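Side-chain contacts in methyltransferase small domain-containing protein (Thermoplasma acidophilum, PDB 1NE2), which is of unproven function but has the fold of S-adenosylmethionine-dependent methyltransferases and is probably a transferase: residues L41-N46 and R166-Y171; K134-S139 and S159-V164. All coordinates share one frame; numbering follows the deposited sequence.

Contact 1: L41-N46 and R166-Y171; sequences LIEIYN and REEKVY
Edge strand 162-173 of the central sheet meets helix 34-46 through three charged side chains, Glu43 on the helix and Arg166 and Glu168 on the strand. The carboxylates of Glu43 and Glu168 arrive from opposite directions with their planes turned 46° apart, and Glu43 OE2 comes within 2.5 Å of Glu168 OE1. At that distance one of the two acids probably holds a proton, though the positions do not settle which. Glu168 OE2 has its own partner, the hydroxyl of Tyr39 one turn earlier on the helix.

This is the far end of a Rossmann-like methyltransferase sheet, where strand 187-197 runs antiparallel to 162-173: Arg166 and Glu168 bond to it through their backbones, and their side chains point toward helix 34-46. Arg166 leaves the strand with CG anti to its amide nitrogen (chi1 179°) and bends at chi3, which lays the guanidinium over Glu43, with CB of Glu43 under one face, 3.9 Å from Arg166 NH1. Glu43 OE1 sits well out of the guanidinium plane, so its long salt bridge to Arg166 NE, at 4.0 Å, is a matter of charge alone. A water links the two, giving a hydrogen to Glu43 OE1 at 2.8 Å and accepting one from Arg166 NH1 at 3.0 Å. The stronger partner of Arg166 is Asp47, which bridges to NH1 from just past the helix end.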
loop_
_atom_site.group_PDB
_atom_site.type_symbol
_atom_site.label_atom_id
_atom_site.label_comp_id
_atom_site.label_asym_id
_atom_site.label_seq_id
_atom_site.Cartn_x
_atom_site.Cartn_y
_atom_site.Cartn_z
ATOM N N LEU B 41 13.250 -9.708 8.174
ATOM C CA LEU B 41 12.163 -9.839 7.196
ATOM C C LEU B 41 11.585 -11.250 7.101
ATOM O O LEU B 41 10.375 -11.410 6.958
ATOM C CB LEU B 41 12.627 -9.374 5.812
ATOM C CG LEU B 41 12.919 -7.872 5.678
ATOM C CD1 LEU B 41 13.455 -7.596 4.272
ATOM C CD2 LEU B 41 11.655 -7.055 5.929
ATOM N N ILE B 42 12.431 -12.271 7.184
ATOM C CA ILE B 42 11.922 -13.635 7.114
ATOM C C ILE B 42 11.015 -13.927 8.316
ATOM O O ILE B 42 10.025 -14.654 8.193
ATOM C CB ILE B 42 13.070 -14.671 7.028
ATOM C CG1 ILE B 42 13.810 -14.514 5.697
ATOM C CG2 ILE B 42 12.511 -16.088 7.170
ATOM C CD1 ILE B 42 12.907 -14.570 4.472
ATOM N N GLU B 43 11.338 -13.359 9.475
ATOM C CA GLU B 43 10.484 -13.561 10.644
ATOM C C GLU B 43 9.091 -13.008 10.339
ATOM O O GLU B 43 8.078 -13.652 10.610
ATOM C CB GLU B 43 11.040 -12.833 11.872
ATOM C CG GLU B 43 12.281 -13.449 12.479
ATOM C CD GLU B 43 12.594 -12.862 13.843
ATOM O OE1 GLU B 43 12.375 -11.646 14.028
ATOM O OE2 GLU B 43 13.055 -13.618 14.726
ATOM N N ILE B 44 9.040 -11.802 9.781
ATOM C CA ILE B 44 7.761 -11.182 9.455
ATOM C C ILE B 44 7.026 -12.025 8.411
ATOM O O ILE B 44 5.801 -12.182 8.464
ATOM C CB ILE B 44 7.965 -9.741 8.911
ATOM C CG1 ILE B 44 8.769 -8.917 9.931
ATOM C CG2 ILE B 44 6.605 -9.085 8.646
ATOM C CD1 ILE B 44 9.053 -7.470 9.500
ATOM N N TYR B 45 7.789 -12.579 7.473
ATOM C CA TYR B 45 7.245 -13.409 6.412
ATOM C C TYR B 45 6.640 -14.685 6.996
ATOM O O TYR B 45 5.534 -15.081 6.632
ATOM C CB TYR B 45 8.366 -13.753 5.428
ATOM C CG TYR B 45 7.972 -14.691 4.311
ATOM C CD1 TYR B 45 7.259 -14.239 3.203
ATOM C CD2 TYR B 45 8.341 -16.033 4.357
ATOM C CE1 TYR B 45 6.927 -15.112 2.155
ATOM C CE2 TYR B 45 8.016 -16.906 3.331
ATOM C CZ TYR B 45 7.313 -16.443 2.235
ATOM O OH TYR B 45 7.011 -17.332 1.226
ATOM N N ASN B 46 7.366 -15.323 7.907
ATOM C CA ASN B 46 6.877 -16.544 8.534
ATOM C C ASN B 46 5.683 -16.269 9.456
ATOM O O ASN B 46 4.910 -17.184 9.755
ATOM C CB ASN B 46 8.012 -17.245 9.300
ATOM C CG ASN B 46 9.085 -17.822 8.368
ATOM O OD1 ASN B 46 8.802 -18.190 7.221
ATOM N ND2 ASN B 46 10.312 -17.920 8.865
ATOM N N ARG B 166 6.436 -10.319 19.997
ATOM C CA ARG B 166 7.868 -10.511 19.817
ATOM C C ARG B 166 8.693 -9.369 20.397
ATOM O O ARG B 166 8.411 -8.193 20.157
ATOM C CB ARG B 166 8.229 -10.687 18.331
ATOM C CG ARG B 166 9.739 -10.859 18.086
ATOM C CD ARG B 166 10.034 -11.324 16.659
ATOM N NE ARG B 166 9.285 -12.541 16.366
ATOM C CZ ARG B 166 8.488 -12.700 15.313
ATOM N NH1 ARG B 166 8.340 -11.717 14.435
ATOM N NH2 ARG B 166 7.802 -13.830 15.162
ATOM N N GLU B 167 9.683 -9.740 21.209
ATOM C CA GLU B 167 10.637 -8.805 21.803
ATOM C C GLU B 167 11.873 -9.671 21.859
ATOM O O GLU B 167 12.137 -10.360 22.847
ATOM C CB GLU B 167 10.255 -8.365 23.213
ATOM C CG GLU B 167 11.162 -7.239 23.677
ATOM C CD GLU B 167 10.867 -6.761 25.080
ATOM O OE1 GLU B 167 9.725 -6.933 25.547
ATOM O OE2 GLU B 167 11.783 -6.192 25.706
ATOM N N GLU B 168 12.620 -9.635 20.766
ATOM C CA GLU B 168 13.789 -10.471 20.601
ATOM C C GLU B 168 15.128 -9.755 20.607
ATOM O O GLU B 168 15.305 -8.727 19.952
ATOM C CB GLU B 168 13.621 -11.245 19.296
ATOM C CG GLU B 168 14.756 -12.179 18.953
ATOM C CD GLU B 168 14.566 -12.804 17.592
ATOM O OE1 GLU B 168 13.505 -12.572 16.975
ATOM O OE2 GLU B 168 15.470 -13.529 17.139
ATOM N N LYS B 169 16.080 -10.321 21.341
ATOM C CA LYS B 169 17.410 -9.743 21.413
ATOM C C LYS B 169 18.241 -10.239 20.232
ATOM O O LYS B 169 18.287 -11.435 19.952
ATOM C CB LYS B 169 18.088 -10.144 22.729
ATOM C CG LYS B 169 19.502 -9.611 22.888
ATOM C CD LYS B 169 20.139 -10.078 24.191
ATOM C CE LYS B 169 20.340 -11.588 24.204
ATOM N NZ LYS B 169 21.037 -12.052 25.441
ATOM N N VAL B 170 18.874 -9.309 19.530
ATOM C CA VAL B 170 19.728 -9.642 18.398
ATOM C C VAL B 170 21.015 -8.856 18.594
ATOM O O VAL B 170 20.994 -7.720 19.065
ATOM C CB VAL B 170 19.077 -9.261 17.043
ATOM C CG1 VAL B 170 17.800 -10.055 16.841
ATOM C CG2 VAL B 170 18.783 -7.784 17.000
ATOM N N TYR B 171 22.142 -9.464 18.258
ATOM C CA TYR B 171 23.407 -8.777 18.438
ATOM C C TYR B 171 23.920 -8.145 17.162
ATOM O O TYR B 171 23.827 -8.725 16.075
ATOM C CB TYR B 171 24.442 -9.737 19.026
ATOM C CG TYR B 171 24.170 -10.063 20.474
ATOM C CD1 TYR B 171 24.487 -9.153 21.481
ATOM C CD2 TYR B 171 23.553 -11.259 20.838
ATOM C CE1 TYR B 171 24.195 -9.420 22.813
ATOM C CE2 TYR B 171 23.254 -11.537 22.174
ATOM C CZ TYR B 171 23.578 -10.613 23.153
ATOM O OH TYR B 171 23.287 -10.875 24.473
HETATM O O HOH W 1 10.375 -9.848 13.355
#

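Contact 2: K134-S139 and S159-V164; sequences KAFETS and SARGDV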
loop_
_atom_site.group_PDB
_atom_site.type_symbol
_atom_site.label_atom_id
_atom_site.label_comp_id
_atom_site.label_asym_id
_atom_site.label_seq_id
_atom_site.Cartn_x
_atom_site.Cartn_y
_atom_site.Cartn_z
ATOM N N LYS B 134 2.070 7.139 14.497
ATOM C CA LYS B 134 1.638 6.938 13.118
ATOM C C LYS B 134 1.437 5.455 12.806
ATOM O O LYS B 134 0.490 5.081 12.106
ATOM C CB LYS B 134 2.664 7.529 12.151
ATOM C CG LYS B 134 2.253 7.445 10.680
ATOM C CD LYS B 134 1.518 8.690 10.195
ATOM C CE LYS B 134 0.160 8.880 10.839
ATOM N NZ LYS B 134 -0.500 10.134 10.340
ATOM N N ALA B 135 2.327 4.613 13.323
ATOM C CA ALA B 135 2.236 3.177 13.085
ATOM C C ALA B 135 0.901 2.616 13.560
ATOM O O ALA B 135 0.239 1.879 12.836
ATOM C CB ALA B 135 3.391 2.447 13.782
ATOM N N PHE B 136 0.497 2.978 14.775
ATOM C CA PHE B 136 -0.754 2.477 15.321
ATOM C C PHE B 136 -2.024 3.053 14.702
ATOM O O PHE B 136 -3.120 2.531 14.909
ATOM C CB PHE B 136 -0.749 2.656 16.839
ATOM C CG PHE B 136 0.074 1.621 17.545
ATOM C CD1 PHE B 136 -0.446 0.354 17.790
ATOM C CD2 PHE B 136 1.389 1.887 17.906
ATOM C CE1 PHE B 136 0.334 -0.637 18.383
ATOM C CE2 PHE B 136 2.182 0.901 18.499
ATOM C CZ PHE B 136 1.650 -0.365 18.738
ATOM N N GLU B 137 -1.877 4.112 13.921
ATOM C CA GLU B 137 -3.017 4.716 13.255
ATOM C C GLU B 137 -3.060 4.196 11.817
ATOM O O GLU B 137 -4.068 4.332 11.121
ATOM C CB GLU B 137 -2.855 6.239 13.254
ATOM C CG GLU B 137 -3.916 6.995 12.484
ATOM C CD GLU B 137 -3.642 8.487 12.441
ATOM O OE1 GLU B 137 -4.445 9.223 11.829
ATOM O OE2 GLU B 137 -2.622 8.922 13.022
ATOM N N THR B 138 -1.965 3.565 11.400
ATOM C CA THR B 138 -1.801 3.083 10.029
ATOM C C THR B 138 -1.906 1.585 9.733
ATOM O O THR B 138 -2.525 1.185 8.735
ATOM C CB THR B 138 -0.420 3.547 9.479
ATOM O OG1 THR B 138 -0.329 4.980 9.533
ATOM C CG2 THR B 138 -0.228 3.087 8.042
ATOM N N SER B 139 -1.309 0.758 10.582
ATOM C CA SER B 139 -1.278 -0.675 10.311
ATOM C C SER B 139 -1.735 -1.631 11.401
ATOM O O SER B 139 -1.744 -1.299 12.584
ATOM C CB SER B 139 0.144 -1.058 9.892
ATOM O OG SER B 139 0.628 -0.182 8.887
ATOM N N SER B 159 2.889 -2.123 24.081
ATOM C CA SER B 159 1.927 -2.910 24.841
ATOM C C SER B 159 0.693 -2.102 25.233
ATOM O O SER B 159 -0.367 -2.666 25.484
ATOM C CB SER B 159 2.589 -3.508 26.089
ATOM O OG SER B 159 3.055 -2.500 26.966
ATOM N N ALA B 160 0.825 -0.782 25.270
ATOM C CA ALA B 160 -0.305 0.069 25.627
ATOM C C ALA B 160 -1.286 0.220 24.464
ATOM O O ALA B 160 -2.444 0.583 24.667
ATOM C CB ALA B 160 0.189 1.439 26.065
ATOM N N ARG B 161 -0.830 -0.070 23.249
ATOM C CA ARG B 161 -1.691 0.060 22.076
ATOM C C ARG B 161 -1.872 -1.233 21.286
ATOM O O ARG B 161 -2.617 -1.261 20.306
ATOM C CB ARG B 161 -1.152 1.154 21.150
ATOM C CG ARG B 161 -1.401 2.572 21.643
ATOM C CD ARG B 161 -2.894 2.870 21.726
ATOM N NE ARG B 161 -3.163 4.257 22.099
ATOM C CZ ARG B 161 -4.381 4.771 22.246
ATOM N NH1 ARG B 161 -5.453 4.012 22.055
ATOM N NH2 ARG B 161 -4.529 6.045 22.585
ATOM N N GLY B 162 -1.200 -2.296 21.712
ATOM C CA GLY B 162 -1.323 -3.564 21.016
ATOM C C GLY B 162 -0.767 -4.737 21.796
ATOM O O GLY B 162 -0.394 -4.605 22.960
ATOM N N ASP B 163 -0.715 -5.896 21.150
ATOM C CA ASP B 163 -0.192 -7.095 21.783
ATOM C C ASP B 163 1.222 -7.348 21.281
ATOM O O ASP B 163 1.433 -7.581 20.086
ATOM C CB ASP B 163 -1.084 -8.294 21.457
ATOM C CG ASP B 163 -2.495 -8.131 21.994
ATOM O OD1 ASP B 163 -2.649 -8.040 23.229
ATOM O OD2 ASP B 163 -3.446 -8.090 21.184
ATOM N N VAL B 164 2.193 -7.280 22.187
ATOM C CA VAL B 164 3.585 -7.520 21.814
ATOM C C VAL B 164 3.815 -9.025 21.780
ATOM O O VAL B 164 3.869 -9.675 22.825
ATOM C CB VAL B 164 4.572 -6.886 22.828
ATOM C CG1 VAL B 164 6.014 -7.203 22.425
ATOM C CG2 VAL B 164 4.368 -5.384 22.889
#
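Lys134 O is gripped twice within the last turn of helix 126-138: Thr138 OG1 donates to it at 2.7 Å and Glu137 N at 3.1 Å, the two reaching it from opposite faces of the carbonyl plane. The hydroxyl stands 37° out of that plane. The same turn presents Phe136 to segment 159-164; no hydrogen bond crosses, and the contact is made by the ring. CB of Arg161 rests over one face of the Phe136 ring, 3.7 Å from the centroid and 17° off the normal, a CH-pi contact displaced toward the CD1 and CE1 rim; Phe136 CD1 is the nearest ring atom at 3.5 Å.

In the fold, this joins two helices flanking the sheet, 126-138 and 151-161, near the passage from the second into strand 162-173. Of the Arg161 side chain, CB makes the contact; the chain bends at chi2 (-63°) and its end leads away. Gly162 N lies obliquely 4.0 Å from Phe136 CE1, and a beta carbon on that glycine would come tight against the ring. Replacing Phe136 by an alanine would probably open a gap beneath Arg161 CB and Gly162, and strip packing from Ile142 and Val195 on the sheet below. Asn197, through ND2, bonds to the backbone oxygens of Phe136 and Ser139, tying the helix end to strand 187-197.

Strand 162-173 is common to both contacts: contact 2 takes its first residues and contact 1 the ones that follow, Val164 and Arg166 being two positions apart. Their centres are about 17 Å from each other, and their segments meet only by adjoining in the sequence. The helices they bring to the strand differ, 34-46 in contact 1 and 126-138 in contact 2. In character they contrast, a charged, water-bridged cluster near the surface against a largely buried aromatic contact. Strand 187-197, the neighbour of 162-173 in the sheet, is common to the surroundings of both. Neither contact includes a ligand, and no active-site residue is established for this protein.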